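Local coordinates for methionine import ATP-binding protein metN 2 (Enterococcus faecalis, PDB 2QSW) that forms the C-terminal NIL domain, an ACT-like module, of the ATP-binding subunit of an ABC-type import system, at residues I39-V49 with A82-V92. Residues are numbered along the deposited sequence; the frame is centred on the assembly and turned at random.
Sequences IISHIVQEYQV and AAIEGLRKLRV. With ZN (zinc ion), chain C.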
# COMPACT_ATOMS: atom_id res chain seq x y z
N ILE A 39 17.42 -6.73 -6.20
CA ILE A 39 16.01 -6.59 -5.75
C ILE A 39 14.99 -6.87 -6.84
O ILE A 39 14.06 -7.68 -6.67
CB ILE A 39 15.74 -5.15 -5.25
CG1 ILE A 39 16.55 -4.83 -3.99
CG2 ILE A 39 14.24 -4.92 -4.97
CD1 ILE A 39 16.17 -5.62 -2.78
N ILE A 40 15.17 -6.21 -7.98
CA ILE A 40 14.11 -6.31 -9.00
C ILE A 40 14.04 -7.71 -9.57
O ILE A 40 12.97 -8.31 -9.69
CB ILE A 40 14.23 -5.27 -10.12
CG1 ILE A 40 14.06 -3.86 -9.53
CG2 ILE A 40 13.22 -5.56 -11.23
CD1 ILE A 40 12.69 -3.55 -8.87
N SER A 41 15.19 -8.29 -9.94
CA SER A 41 15.12 -9.69 -10.43
C SER A 41 14.64 -10.66 -9.35
O SER A 41 13.96 -11.66 -9.65
CB SER A 41 16.47 -10.15 -11.01
OG SER A 41 17.51 -9.89 -10.10
N HIS A 42 15.02 -10.40 -8.10
CA HIS A 42 14.63 -11.26 -7.01
C HIS A 42 13.09 -11.37 -6.91
O HIS A 42 12.52 -12.46 -6.83
CB HIS A 42 15.19 -10.69 -5.73
CG HIS A 42 14.96 -11.55 -4.53
ND1 HIS A 42 15.88 -12.48 -4.10
CD2 HIS A 42 13.91 -11.64 -3.68
CE1 HIS A 42 15.41 -13.10 -3.03
NE2 HIS A 42 14.22 -12.60 -2.75
N ILE A 43 12.43 -10.23 -6.97
CA ILE A 43 10.96 -10.23 -6.87
C ILE A 43 10.30 -10.78 -8.15
O ILE A 43 9.28 -11.47 -8.06
CB ILE A 43 10.35 -8.86 -6.40
CG1 ILE A 43 10.48 -7.73 -7.44
CG2 ILE A 43 10.95 -8.50 -5.06
CD1 ILE A 43 9.33 -6.73 -7.34
N VAL A 44 10.88 -10.50 -9.32
CA VAL A 44 10.36 -11.06 -10.54
C VAL A 44 10.30 -12.56 -10.46
O VAL A 44 9.27 -13.16 -10.78
CB VAL A 44 11.22 -10.64 -11.76
CG1 VAL A 44 10.89 -11.52 -12.99
CG2 VAL A 44 11.00 -9.14 -12.06
N GLN A 45 11.38 -13.17 -10.00
CA GLN A 45 11.50 -14.61 -9.96
C GLN A 45 10.67 -15.22 -8.84
O GLN A 45 10.01 -16.26 -9.02
CB GLN A 45 12.97 -14.97 -9.81
CG GLN A 45 13.72 -14.63 -11.07
CD GLN A 45 15.20 -14.88 -10.97
OE1 GLN A 45 15.90 -14.36 -10.08
NE2 GLN A 45 15.69 -15.65 -11.91
N GLU A 46 10.68 -14.58 -7.68
CA GLU A 46 10.01 -15.17 -6.53
C GLU A 46 8.50 -15.08 -6.62
O GLU A 46 7.81 -16.03 -6.19
CB GLU A 46 10.49 -14.51 -5.24
CG GLU A 46 9.81 -15.06 -4.01
CD GLU A 46 10.55 -14.67 -2.74
OE1 GLU A 46 11.68 -14.20 -2.80
OE2 GLU A 46 9.99 -14.85 -1.64
N TYR A 47 8.00 -13.94 -7.13
CA TYR A 47 6.58 -13.65 -7.13
C TYR A 47 5.92 -13.77 -8.50
O TYR A 47 4.74 -13.60 -8.61
CB TYR A 47 6.31 -12.28 -6.49
CG TYR A 47 6.80 -12.23 -5.05
CD1 TYR A 47 6.06 -12.78 -4.03
CD2 TYR A 47 8.01 -11.64 -4.74
CE1 TYR A 47 6.51 -12.76 -2.74
CE2 TYR A 47 8.49 -11.60 -3.46
CZ TYR A 47 7.71 -12.15 -2.44
OH TYR A 47 8.16 -12.10 -1.13
N GLN A 48 6.70 -14.05 -9.55
CA GLN A 48 6.15 -14.20 -10.89
C GLN A 48 5.40 -12.97 -11.31
O GLN A 48 4.25 -13.03 -11.77
CB GLN A 48 5.31 -15.45 -10.98
CG GLN A 48 6.12 -16.70 -10.69
CD GLN A 48 7.18 -16.95 -11.76
OE1 GLN A 48 8.41 -16.97 -11.48
NE2 GLN A 48 6.71 -17.12 -13.00
N VAL A 49 6.08 -11.84 -11.13
CA VAL A 49 5.57 -10.57 -11.58
C VAL A 49 6.45 -9.97 -12.65
O VAL A 49 7.66 -10.23 -12.70
CB VAL A 49 5.44 -9.56 -10.43
CG1 VAL A 49 4.30 -9.98 -9.48
CG2 VAL A 49 6.77 -9.33 -9.70
N ALA A 82 1.75 -9.85 -2.72
CA ALA A 82 2.83 -10.53 -2.01
C ALA A 82 4.18 -9.87 -2.38
O ALA A 82 5.06 -9.73 -1.51
CB ALA A 82 2.84 -12.00 -2.35
N ALA A 83 4.35 -9.48 -3.65
CA ALA A 83 5.61 -8.85 -4.10
C ALA A 83 5.79 -7.50 -3.42
O ALA A 83 6.90 -7.12 -3.00
CB ALA A 83 5.62 -8.67 -5.62
N ILE A 84 4.69 -6.77 -3.27
CA ILE A 84 4.74 -5.48 -2.61
C ILE A 84 5.15 -5.64 -1.14
O ILE A 84 6.03 -4.92 -0.66
CB ILE A 84 3.36 -4.76 -2.72
CG1 ILE A 84 3.08 -4.34 -4.18
CG2 ILE A 84 3.29 -3.59 -1.74
CD1 ILE A 84 1.62 -3.89 -4.43
N GLU A 85 4.50 -6.55 -0.41
CA GLU A 85 4.92 -6.79 1.00
C GLU A 85 6.34 -7.35 1.02
O GLU A 85 7.13 -7.02 1.94
CB GLU A 85 3.94 -7.72 1.72
CG GLU A 85 4.15 -7.85 3.21
CD GLU A 85 4.13 -6.55 3.97
OE1 GLU A 85 3.49 -5.57 3.52
OE2 GLU A 85 4.75 -6.54 5.07
N GLY A 86 6.70 -8.17 0.03
CA GLY A 86 8.07 -8.70 -0.08
C GLY A 86 9.12 -7.59 -0.12
O GLY A 86 10.11 -7.60 0.64
N LEU A 87 8.89 -6.60 -0.98
CA LEU A 87 9.73 -5.40 -1.06
C LEU A 87 9.86 -4.74 0.29
O LEU A 87 10.96 -4.40 0.74
CB LEU A 87 9.17 -4.43 -2.11
CG LEU A 87 9.43 -4.83 -3.58
CD1 LEU A 87 8.50 -4.06 -4.52
CD2 LEU A 87 10.94 -4.67 -3.96
N ARG A 88 8.74 -4.56 0.98
CA ARG A 88 8.77 -3.91 2.30
C ARG A 88 9.62 -4.69 3.27
O ARG A 88 10.41 -4.11 4.03
CB ARG A 88 7.36 -3.77 2.85
CG ARG A 88 6.58 -2.70 2.13
CD ARG A 88 5.11 -2.81 2.44
NE ARG A 88 4.34 -1.78 1.76
CZ ARG A 88 3.03 -1.84 1.59
NH1 ARG A 88 2.34 -2.86 2.08
NH2 ARG A 88 2.41 -0.87 0.94
N LYS A 89 9.48 -6.00 3.26
CA LYS A 89 10.24 -6.87 4.18
C LYS A 89 11.74 -6.87 3.86
O LYS A 89 12.58 -7.01 4.75
CB LYS A 89 9.68 -8.29 4.16
CG LYS A 89 8.26 -8.35 4.81
CD LYS A 89 7.62 -9.76 4.75
CE LYS A 89 7.22 -10.17 3.32
NZ LYS A 89 6.47 -11.42 3.26
N LEU A 90 12.06 -6.70 2.57
CA LEU A 90 13.42 -6.49 2.09
C LEU A 90 13.92 -5.05 2.33
O LEU A 90 15.00 -4.70 1.86
CB LEU A 90 13.53 -6.86 0.61
CG LEU A 90 13.26 -8.35 0.31
CD1 LEU A 90 13.22 -8.54 -1.22
CD2 LEU A 90 14.30 -9.26 1.01
N ARG A 91 13.17 -4.23 3.09
CA ARG A 91 13.57 -2.88 3.53
C ARG A 91 13.57 -1.89 2.38
O ARG A 91 14.33 -0.92 2.35
CB ARG A 91 14.87 -2.93 4.35
CG ARG A 91 14.80 -3.96 5.51
CD ARG A 91 16.13 -4.36 6.16
NE ARG A 91 16.72 -3.21 6.84
CZ ARG A 91 17.96 -3.16 7.34
NH1 ARG A 91 18.79 -4.18 7.22
NH2 ARG A 91 18.37 -2.03 7.91
N VAL A 92 12.65 -2.12 1.44
CA VAL A 92 12.31 -1.18 0.41
C VAL A 92 10.86 -0.71 0.68
O VAL A 92 9.90 -1.43 0.40
CB VAL A 92 12.41 -1.83 -1.04
CG1 VAL A 92 11.97 -0.82 -2.06
CG2 VAL A 92 13.81 -2.37 -1.33
ZN ZN C . 12.90 -13.46 -1.49
O HOH W 1 7.29 -13.79 0.94
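Y47 lays its ring flat on the backbone of the facing helix: A83 CA sits 3.8 Å from the ring centroid and 14° off the normal, a CH-pi contact over the face. The opposite face is met by E46 CG, from the same helix, offset toward the rim. With CG anti to the carbonyl carbon (chi1 -60°), the ring extends across A82 and A83 until Y47 OH comes 3.6 Å from G86 CA; glycine, with no side chain, lets the hydroxyl lie this close to the helix backbone. A water hydrogen-bonded to Y47 OH at 2.8 Å, and weakly to K89 NZ, links phenol and lysine. Small A82 and A83 let the helices come close here, Y47 CB lying 3.8 Å from A83 CB. In the ACT-like alpha/beta fold of the NIL domain, helix 39-47 and the 82-89 part of helix 77-89 run roughly antiparallel, 141° between their directions, on one face of an antiparallel sheet, where I43 and V49 also touch L73. Further along, branched aliphatic side chains fill the interface. In the conformers modelled here, L87 sends CD1 to I43 CD1, the two side chains crossing at about a right angle, and CD2 to I39 CG2, tight at 3.5 Å. L90 CD1 approaches the H42 ring obliquely, 4.0 Å from H42 CD2. Four residues apart, H42 and E46 project from one side of their helix, which lets H42 NE2 and E46 OE1, both good zinc ligands, bind one ion, at 2.0 and 1.9 Å.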